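Local atomic coordinates of L-ribulose 3-epimerase (Methylomonas sp. DH-1, PDB entry 7CJ7), a protein that catalyses the manganese-dependent epimerization of ketoses at C3, most actively L-ribulose, and also D-ribulose, D-allulose and D-fructose. Residues A68-S73 and G110-A115; I42-P47 and R94-V99; D150-N155 and F181-T186. One frame throughout, in Å; residues are numbered along the deposited sequence.

Contact 1 of 3, residues A68-S73 and G110-A115; sequences ASLGLS and GVIYCA. With SOL (L-sorbose), chain C.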
loop_
_atom_site.group_PDB
_atom_site.type_symbol
_atom_site.label_atom_id
_atom_site.label_comp_id
_atom_site.label_asym_id
_atom_site.label_seq_id
_atom_site.Cartn_x
_atom_site.Cartn_y
_atom_site.Cartn_z
ATOM N N ALA A 68 -0.874 -23.211 -6.944
ATOM C CA ALA A 68 0.148 -22.745 -5.986
ATOM C C ALA A 68 0.543 -21.310 -6.316
ATOM O O ALA A 68 0.624 -20.965 -7.482
ATOM C CB ALA A 68 1.336 -23.669 -6.011
ATOM N N SER A 69 0.802 -20.524 -5.284
ATOM C CA SER A 69 1.355 -19.161 -5.399
ATOM C C SER A 69 2.575 -19.082 -4.488
ATOM O O SER A 69 2.662 -19.870 -3.525
ATOM C CB SER A 69 0.314 -18.120 -5.059
ATOM O OG SER A 69 -0.073 -18.212 -3.698
ATOM N N LEU A 70 3.500 -18.180 -4.791
ATOM C CA LEU A 70 4.586 -17.876 -3.838
ATOM C C LEU A 70 5.108 -16.473 -4.111
ATOM O O LEU A 70 4.725 -15.875 -5.110
ATOM C CB LEU A 70 5.683 -18.930 -3.971
ATOM C CG LEU A 70 6.359 -18.994 -5.336
ATOM C CD1 LEU A 70 7.465 -17.954 -5.449
ATOM C CD2 LEU A 70 6.896 -20.385 -5.609
ATOM N N GLY A 71 5.882 -15.969 -3.166
ATOM C CA GLY A 71 6.778 -14.827 -3.351
ATOM C C GLY A 71 8.196 -15.266 -3.090
ATOM O O GLY A 71 8.398 -16.117 -2.216
ATOM N N LEU A 72 9.159 -14.739 -3.835
ATOM C CA LEU A 72 10.580 -14.997 -3.515
ATOM C C LEU A 72 10.975 -14.116 -2.322
ATOM O O LEU A 72 10.167 -13.295 -1.891
ATOM C CB LEU A 72 11.420 -14.721 -4.759
ATOM C CG LEU A 72 11.028 -15.548 -5.982
ATOM C CD1 LEU A 72 11.769 -15.059 -7.210
ATOM C CD2 LEU A 72 11.297 -17.030 -5.748
ATOM N N SER A 73 12.174 -14.311 -1.796
ATOM C CA SER A 73 12.758 -13.504 -0.703
ATOM C C SER A 73 14.086 -12.923 -1.188
ATOM O O SER A 73 14.467 -13.223 -2.344
ATOM C CB SER A 73 12.928 -14.343 0.529
ATOM O OG SER A 73 13.933 -15.319 0.321
ATOM N N GLY A 110 1.463 -15.670 -8.487
ATOM C CA GLY A 110 1.993 -14.816 -7.419
ATOM C C GLY A 110 3.239 -14.056 -7.847
ATOM O O GLY A 110 3.467 -13.850 -9.058
ATOM N N VAL A 111 4.007 -13.610 -6.862
ATOM C CA VAL A 111 5.192 -12.748 -7.087
ATOM C C VAL A 111 6.389 -13.669 -7.313
ATOM O O VAL A 111 7.236 -13.817 -6.410
ATOM C CB VAL A 111 5.363 -11.752 -5.928
ATOM C CG1 VAL A 111 6.556 -10.834 -6.162
ATOM C CG2 VAL A 111 4.091 -10.936 -5.748
ATOM N N ILE A 112 6.432 -14.278 -8.496
ATOM C CA ILE A 112 7.429 -15.327 -8.851
ATOM C C ILE A 112 8.612 -14.689 -9.580
ATOM O O ILE A 112 9.555 -15.417 -9.882
ATOM C CB ILE A 112 6.769 -16.439 -9.687
ATOM C CG1 ILE A 112 6.030 -15.880 -10.906
ATOM C CG2 ILE A 112 5.852 -17.291 -8.825
ATOM C CD1 ILE A 112 5.491 -16.948 -11.830
ATOM N N TYR A 113 8.555 -13.382 -9.854
ATOM C CA TYR A 113 9.506 -12.681 -10.751
ATOM C C TYR A 113 10.424 -11.746 -9.946
ATOM O O TYR A 113 11.288 -11.096 -10.549
ATOM C CB TYR A 113 8.727 -11.900 -11.813
ATOM C CG TYR A 113 7.708 -10.973 -11.216
ATOM C CD1 TYR A 113 8.063 -9.695 -10.824
ATOM C CD2 TYR A 113 6.402 -11.385 -10.997
ATOM C CE1 TYR A 113 7.146 -8.834 -10.245
ATOM C CE2 TYR A 113 5.468 -10.530 -10.435
ATOM C CZ TYR A 113 5.845 -9.256 -10.043
ATOM O OH TYR A 113 4.942 -8.405 -9.476
ATOM N N CYS A 114 10.269 -11.700 -8.627
ATOM C CA CYS A 114 11.107 -10.850 -7.741
ATOM C C CYS A 114 10.890 -11.226 -6.272
ATOM O O CYS A 114 10.023 -12.080 -5.987
ATOM C CB CYS A 114 10.779 -9.379 -7.936
ATOM S SG CYS A 114 9.156 -8.925 -7.287
ATOM N N ALA A 115 11.651 -10.605 -5.371
ATOM C CA ALA A 115 11.423 -10.721 -3.914
ATOM C C ALA A 115 10.114 -10.002 -3.572
ATOM O O ALA A 115 9.924 -8.837 -3.989
ATOM C CB ALA A 115 12.596 -10.163 -3.147
HETATM C C1 SOL C . 0.574 -10.593 -1.964
HETATM O O1 SOL C . 0.161 -9.306 -1.567
HETATM C C2 SOL C . -0.490 -11.306 -2.734
HETATM O O2 SOL C . -1.381 -10.681 -3.284
HETATM C C3 SOL C . -0.462 -12.827 -2.769
HETATM O O3 SOL C . -1.219 -13.321 -3.850
HETATM C C4 SOL C . 0.967 -13.357 -2.834
HETATM O O4 SOL C . 1.591 -12.891 -4.032
HETATM C C5 SOL C . 1.057 -14.884 -2.805
HETATM O O5 SOL C . 2.405 -15.282 -3.053
HETATM C C6 SOL C . 0.603 -15.493 -1.495
HETATM O O6 SOL C . 0.669 -16.920 -1.555
#

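Contact 2 of 3, residues I42-P47 and R94-V99; sequences IALLDP and RKATDV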
loop_
_atom_site.group_PDB
_atom_site.type_symbol
_atom_site.label_atom_id
_atom_site.label_comp_id
_atom_site.label_asym_id
_atom_site.label_seq_id
_atom_site.Cartn_x
_atom_site.Cartn_y
_atom_site.Cartn_z
ATOM N N ILE A 42 -2.311 -23.091 -2.554
ATOM C CA ILE A 42 -1.276 -23.375 -1.523
ATOM C C ILE A 42 -0.154 -22.350 -1.660
ATOM O O ILE A 42 0.336 -22.177 -2.774
ATOM C CB ILE A 42 -0.776 -24.823 -1.658
ATOM C CG1 ILE A 42 -1.935 -25.813 -1.516
ATOM C CG2 ILE A 42 0.336 -25.082 -0.659
ATOM C CD1 ILE A 42 -1.577 -27.247 -1.835
ATOM N N ALA A 43 0.216 -21.700 -0.560
ATOM C CA ALA A 43 1.353 -20.757 -0.478
ATOM C C ALA A 43 2.644 -21.573 -0.343
ATOM O O ALA A 43 2.787 -22.279 0.661
ATOM C CB ALA A 43 1.139 -19.828 0.691
ATOM N N LEU A 44 3.511 -21.527 -1.351
ATOM C CA LEU A 44 4.747 -22.346 -1.448
ATOM C C LEU A 44 5.984 -21.458 -1.298
ATOM O O LEU A 44 6.910 -21.586 -2.127
ATOM C CB LEU A 44 4.785 -23.034 -2.814
ATOM C CG LEU A 44 3.928 -24.285 -2.968
ATOM C CD1 LEU A 44 4.182 -24.923 -4.327
ATOM C CD2 LEU A 44 4.195 -25.273 -1.843
ATOM N N LEU A 45 6.018 -20.603 -0.279
ATOM C CA LEU A 45 7.200 -19.745 -0.012
ATOM C C LEU A 45 8.424 -20.627 0.283
ATOM O O LEU A 45 9.547 -20.243 -0.128
ATOM C CB LEU A 45 6.869 -18.792 1.136
ATOM C CG LEU A 45 6.248 -17.462 0.702
ATOM C CD1 LEU A 45 4.842 -17.658 0.148
ATOM C CD2 LEU A 45 6.236 -16.478 1.860
ATOM N N ASP A 46 8.223 -21.782 0.928
ATOM C CA ASP A 46 9.285 -22.811 1.112
ATOM C C ASP A 46 8.777 -24.142 0.575
ATOM O O ASP A 46 8.207 -24.940 1.311
ATOM C CB ASP A 46 9.720 -22.940 2.572
ATOM C CG ASP A 46 10.841 -23.948 2.787
ATOM O OD1 ASP A 46 11.165 -24.716 1.844
ATOM O OD2 ASP A 46 11.380 -23.960 3.893
ATOM N N PRO A 47 8.974 -24.432 -0.727
ATOM C CA PRO A 47 8.367 -25.618 -1.328
ATOM C C PRO A 47 8.990 -26.940 -0.848
ATOM O O PRO A 47 8.452 -27.965 -1.185
ATOM C CB PRO A 47 8.572 -25.410 -2.837
ATOM C CG PRO A 47 9.768 -24.485 -2.941
ATOM C CD PRO A 47 9.775 -23.644 -1.678
ATOM N N ARG A 94 11.888 -24.000 -9.644
ATOM C CA ARG A 94 11.862 -25.385 -10.185
ATOM C C ARG A 94 11.190 -26.303 -9.156
ATOM O O ARG A 94 10.312 -27.090 -9.540
ATOM C CB ARG A 94 13.276 -25.848 -10.565
ATOM C CG ARG A 94 13.811 -25.232 -11.854
ATOM C CD ARG A 94 14.983 -26.034 -12.393
ATOM N NE ARG A 94 16.052 -26.121 -11.408
ATOM C CZ ARG A 94 17.038 -25.237 -11.283
ATOM N NH1 ARG A 94 17.115 -24.218 -12.119
ATOM N NH2 ARG A 94 17.954 -25.383 -10.339
ATOM N N LYS A 95 11.561 -26.187 -7.883
ATOM C CA LYS A 95 11.004 -27.048 -6.810
ATOM C C LYS A 95 9.497 -26.784 -6.680
ATOM O O LYS A 95 8.738 -27.769 -6.539
ATOM C CB LYS A 95 11.719 -26.806 -5.480
ATOM C CG LYS A 95 11.265 -27.714 -4.346
ATOM C CD LYS A 95 11.579 -29.179 -4.580
ATOM C CE LYS A 95 10.997 -30.076 -3.513
ATOM N NZ LYS A 95 11.224 -31.507 -3.823
ATOM N N ALA A 96 9.078 -25.518 -6.741
ATOM C CA ALA A 96 7.655 -25.120 -6.638
ATOM C C ALA A 96 6.891 -25.731 -7.815
ATOM O O ALA A 96 5.807 -26.294 -7.598
ATOM C CB ALA A 96 7.508 -23.620 -6.587
ATOM N N THR A 97 7.465 -25.664 -9.013
ATOM C CA THR A 97 6.873 -26.270 -10.234
ATOM C C THR A 97 6.708 -27.777 -10.010
ATOM O O THR A 97 5.644 -28.312 -10.331
ATOM C CB THR A 97 7.720 -25.954 -11.470
ATOM O OG1 THR A 97 7.808 -24.533 -11.611
ATOM C CG2 THR A 97 7.144 -26.557 -12.727
ATOM N N ASP A 98 7.731 -28.433 -9.471
ATOM C CA ASP A 98 7.742 -29.900 -9.239
ATOM C C ASP A 98 6.619 -30.263 -8.263
ATOM O O ASP A 98 5.926 -31.272 -8.487
ATOM C CB ASP A 98 9.091 -30.368 -8.698
ATOM C CG ASP A 98 10.248 -30.294 -9.690
ATOM O OD1 ASP A 98 10.002 -30.072 -10.898
ATOM O OD2 ASP A 98 11.390 -30.493 -9.245
ATOM N N VAL A 99 6.464 -29.488 -7.196
ATOM C CA VAL A 99 5.428 -29.743 -6.161
ATOM C C VAL A 99 4.058 -29.593 -6.819
ATOM O O VAL A 99 3.207 -30.465 -6.618
ATOM C CB VAL A 99 5.577 -28.803 -4.957
ATOM C CG1 VAL A 99 4.349 -28.846 -4.055
ATOM C CG2 VAL A 99 6.832 -29.137 -4.170
#

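Contact 3 of 3, residues D150-N155 and F181-T186; sequences DLEVVN and FLHLDT. With MN (manganese (II) ion), chain D; SOL (L-sorbose), chain C.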
loop_
_atom_site.group_PDB
_atom_site.type_symbol
_atom_site.label_atom_id
_atom_site.label_comp_id
_atom_site.label_asym_id
_atom_site.label_seq_id
_atom_site.Cartn_x
_atom_site.Cartn_y
_atom_site.Cartn_z
ATOM N N ASP A 150 1.697 -17.455 -13.965
ATOM C CA ASP A 150 0.892 -16.215 -13.948
ATOM C C ASP A 150 1.615 -15.230 -13.029
ATOM O O ASP A 150 1.757 -15.519 -11.823
ATOM C CB ASP A 150 -0.542 -16.517 -13.518
ATOM C CG ASP A 150 -1.105 -17.778 -14.150
ATOM O OD1 ASP A 150 -1.612 -17.691 -15.296
ATOM O OD2 ASP A 150 -1.013 -18.849 -13.496
ATOM N N LEU A 151 2.075 -14.121 -13.594
ATOM C CA LEU A 151 2.908 -13.121 -12.890
ATOM C C LEU A 151 1.977 -12.096 -12.244
ATOM O O LEU A 151 1.279 -11.354 -12.974
ATOM C CB LEU A 151 3.856 -12.485 -13.907
ATOM C CG LEU A 151 5.015 -13.365 -14.383
ATOM C CD1 LEU A 151 4.554 -14.582 -15.167
ATOM C CD2 LEU A 151 5.966 -12.547 -15.222
ATOM N N GLU A 152 1.925 -12.099 -10.915
ATOM C CA GLU A 152 0.986 -11.249 -10.156
ATOM C C GLU A 152 1.545 -9.826 -10.067
ATOM O O GLU A 152 2.601 -9.621 -9.450
ATOM C CB GLU A 152 0.738 -11.809 -8.762
ATOM C CG GLU A 152 -0.434 -11.139 -8.092
ATOM C CD GLU A 152 -0.723 -11.689 -6.710
ATOM O OE1 GLU A 152 0.091 -12.519 -6.203
ATOM O OE2 GLU A 152 -1.752 -11.304 -6.155
ATOM N N VAL A 153 0.813 -8.879 -10.633
ATOM C CA VAL A 153 1.065 -7.421 -10.474
ATOM C C VAL A 153 0.713 -7.049 -9.037
ATOM O O VAL A 153 -0.419 -7.311 -8.608
ATOM C CB VAL A 153 0.231 -6.629 -11.492
ATOM C CG1 VAL A 153 0.405 -5.134 -11.293
ATOM C CG2 VAL A 153 0.575 -7.060 -12.909
ATOM N N VAL A 154 1.649 -6.483 -8.294
ATOM C CA VAL A 154 1.357 -6.107 -6.888
ATOM C C VAL A 154 1.764 -4.653 -6.692
ATOM O O VAL A 154 2.416 -4.066 -7.577
ATOM C CB VAL A 154 2.044 -7.042 -5.879
ATOM C CG1 VAL A 154 1.500 -8.459 -5.969
ATOM C CG2 VAL A 154 3.556 -7.016 -6.049
ATOM N N ASN A 155 1.374 -4.091 -5.561
ATOM C CA ASN A 155 1.523 -2.639 -5.319
ATOM C C ASN A 155 3.003 -2.312 -5.078
ATOM O O ASN A 155 3.841 -3.230 -4.883
ATOM C CB ASN A 155 0.585 -2.180 -4.197
ATOM C CG ASN A 155 1.008 -2.668 -2.835
ATOM O OD1 ASN A 155 2.080 -2.302 -2.373
ATOM N ND2 ASN A 155 0.179 -3.486 -2.190
ATOM N N PHE A 181 1.434 -15.722 -18.273
ATOM C CA PHE A 181 0.199 -14.904 -18.239
ATOM C C PHE A 181 0.333 -13.807 -17.183
ATOM O O PHE A 181 1.205 -13.890 -16.283
ATOM C CB PHE A 181 -1.024 -15.771 -17.927
ATOM C CG PHE A 181 -1.342 -16.782 -18.992
ATOM C CD1 PHE A 181 -0.748 -18.036 -18.973
ATOM C CD2 PHE A 181 -2.241 -16.490 -20.002
ATOM C CE1 PHE A 181 -1.038 -18.970 -19.951
ATOM C CE2 PHE A 181 -2.526 -17.426 -20.981
ATOM C CZ PHE A 181 -1.919 -18.661 -20.955
ATOM N N LEU A 182 -0.547 -12.817 -17.294
ATOM C CA LEU A 182 -0.734 -11.774 -16.266
ATOM C C LEU A 182 -1.650 -12.331 -15.172
ATOM O O LEU A 182 -2.571 -13.123 -15.464
ATOM C CB LEU A 182 -1.353 -10.546 -16.932
ATOM C CG LEU A 182 -1.414 -9.290 -16.075
ATOM C CD1 LEU A 182 -0.022 -8.725 -15.887
ATOM C CD2 LEU A 182 -2.336 -8.260 -16.704
ATOM N N HIS A 183 -1.389 -11.926 -13.946
ATOM C CA HIS A 183 -2.218 -12.251 -12.762
ATOM C C HIS A 183 -2.602 -10.920 -12.115
ATOM O O HIS A 183 -1.690 -10.149 -11.794
ATOM C CB HIS A 183 -1.423 -13.224 -11.883
ATOM C CG HIS A 183 -1.985 -13.504 -10.534
ATOM N ND1 HIS A 183 -1.303 -14.295 -9.628
ATOM C CD2 HIS A 183 -3.122 -13.103 -9.920
ATOM C CE1 HIS A 183 -1.996 -14.371 -8.508
ATOM N NE2 HIS A 183 -3.125 -13.656 -8.664
ATOM N N LEU A 184 -3.900 -10.619 -12.029
ATOM C CA LEU A 184 -4.388 -9.354 -11.434
ATOM C C LEU A 184 -5.035 -9.665 -10.090
ATOM O O LEU A 184 -5.625 -10.757 -9.946
ATOM C CB LEU A 184 -5.372 -8.659 -12.371
ATOM C CG LEU A 184 -4.755 -8.035 -13.623
ATOM C CD1 LEU A 184 -5.848 -7.440 -14.489
ATOM C CD2 LEU A 184 -3.736 -6.959 -13.265
ATOM N N ASP A 185 -4.898 -8.734 -9.154
ATOM C CA ASP A 185 -5.384 -8.866 -7.757
ATOM C C ASP A 185 -6.093 -7.561 -7.394
ATOM O O ASP A 185 -5.438 -6.501 -7.433
ATOM C CB ASP A 185 -4.208 -9.193 -6.839
ATOM C CG ASP A 185 -4.585 -9.340 -5.374
ATOM O OD1 ASP A 185 -5.468 -8.612 -4.925
ATOM O OD2 ASP A 185 -3.972 -10.177 -4.711
ATOM N N THR A 186 -7.389 -7.614 -7.085
ATOM C CA THR A 186 -8.216 -6.392 -6.907
ATOM C C THR A 186 -7.645 -5.529 -5.770
ATOM O O THR A 186 -7.798 -4.305 -5.836
ATOM C CB THR A 186 -9.691 -6.735 -6.687
ATOM O OG1 THR A 186 -9.819 -7.596 -5.552
ATOM C CG2 THR A 186 -10.306 -7.383 -7.909
HETATM MN MN MN D . -2.799 -11.783 -4.429
HETATM C C1 SOL C . 0.574 -10.593 -1.964
HETATM O O1 SOL C . 0.161 -9.306 -1.567
HETATM C C2 SOL C . -0.490 -11.306 -2.734
HETATM O O2 SOL C . -1.381 -10.681 -3.284
HETATM C C3 SOL C . -0.462 -12.827 -2.769
HETATM O O3 SOL C . -1.219 -13.321 -3.850
HETATM C C4 SOL C . 0.967 -13.357 -2.834
HETATM O O4 SOL C . 1.591 -12.891 -4.032
HETATM C C5 SOL C . 1.057 -14.884 -2.805
HETATM O O5 SOL C . 2.405 -15.282 -3.053
HETATM C C6 SOL C . 0.603 -15.493 -1.495
HETATM O O6 SOL C . 0.669 -16.920 -1.555
HETATM O O HOH W 1 -2.869 -6.671 -9.696
#

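Contact 1 of 3, residues A68-S73 and G110-A115
Leu72 pairs in parallel with Ala115, CA to CA 4.4 Å, and Leu72 N gives Val111 O a weak hydrogen bond of 3.3 Å, bent to 144°; the same oxygen takes a CA-H...O contact from Gly71 CA. Val111 centres an inverse gamma turn, and the turning chain from Gly110 to Cys114 brings Ala115 beside Leu72, with Ala115 CA 3.5 Å from Leu72 O. Leu72 fills the bend from the strand side. Its CB sits 3.2 Å from Cys114 O, while CD1 reaches Ile112 O, a buried oxygen without a polar partner in the model. Leu70 CD1 meets Ile112 CG2 at 3.8 Å, the two side chains crossing at about a right angle. Gly110 needs its bareness, since a CB would run into Leu70 O. Towards the sugar, Ser69 OG accepts a 2.6 Å hydrogen bond from L-sorbose O6 and is also hydrogen-bonded to Glu41; Val111 CG2 lies near sugar atom O4. The two strands are the third and fourth of the TIM barrel, linked through helix 83-102, whose Leu92 packs on Leu70 and Leu93 on Ile112; helix 125-143 adds Met135 and Leu138 against Ile112.

Contact 2 of 3, residues I42-P47 and R94-V99
Val99 N donates to Lys95 O over 2.9 Å, and this helical bond sets the two residues one turn apart on the side that faces Pro47. The proline ring lies against that turn. Its CG is 3.8 Å from Lys95 CG and its CB 3.9 Å from Ala96 CA, so it rests partly on helix backbone. Lys95 has CG anti to the backbone N (chi1 -176°), which lays that methylene against the ring; the chain then bends and its end leads away. Pro47 O is met by carbon, with Val99 CG2 at 3.6 Å. Beside the proline, Leu44 points into the same helix and does its touching with one methyl: CD1 meets Val99 CG1 tip to tip at 3.9 Å and lies 4.2 Å from Ala96 CB. The contact is thus apolar, made by Leu44 and Pro47 against successive turns of a helix. Leu44 and Pro47 follow strand 39-43, the second of the barrel, and close over helix 83-102, which comes after the third. Strand 65-72 lies alongside and brings Ala68 against Leu44, helix 52-61 sends Val52 to Val99, and Trp48 packs on Lys95.

Contact 3 of 3, residues D150-N155 and F181-T186
Glu152 leaves its strand over the ring of His183 and ends on the manganese ion. Its CB lies over the ring face, 3.3 Å from His183 ND1. With CG anti to the backbone N (chi1 -167°), that methylene stands above the middle of the ring, 3.5 Å from its centroid and 5° off the normal, a clear CH-pi contact. The chain stays extended, and the carboxylate remains stacked on the imidazole with their planes 5° apart. At the tip the oxygens divide the work: OE2 binds manganese at 2.1 Å, and OE1 accepts a 2.7 Å hydrogen bond from L-sorbose O4. Asp185 OD2 binds the same ion at 2.0 Å, its carboxylate nearly coplanar with that of Glu152, while its OD1 caps Tyr187 N at the start of the next helix. The ring is itself held, since His183 ND1 is hydrogen-bonded to Gly110 N. An alanine at His183 would probably leave Gly110 N without this acceptor and the Glu152 arm without its flat support, freer to turn away from the metal. The parallel strands themselves are joined by Leu151 N to Phe181 O at 2.8 Å, His183 N to Leu151 O and Val153 N to His183 O. Val153 CG2 packs tightly on Leu182 CD1, 3.5 Å away; Leu182 also meets helix 165-175. His211, Glu246 and sugar atoms O2 and O3 complete the manganese sphere; this is the metal site at the C-terminal mouth of the TIM barrel, where Glu152 is, by similarity, a proton donor or acceptor.

In the fold
The three contacts follow one arc of the barrel from the second strand to the sixth. Contacts 1 and 2, centred 10 Å apart, share a seam: Ser69 O accepts from Leu44 N at 2.9 Å, and Leu70 CD2 presses on Ala96 CB at 3.4 Å. Contact 1 joins contact 3 through Gly110 O, 3.0 Å from Glu152 N, and Tyr113 OH, 2.6 Å from Glu152 O. Contacts 1 and 3 both touch L-sorbose, contact 1 through Ser69 at O6, contact 3 through Glu152 at O4 and through the manganese that holds O2 and O3. In contact 2 Ala43 touches the sugar, but the packing side chain of Leu44 stays about 7 Å from it, and the centre is 18 Å from that of contact 3.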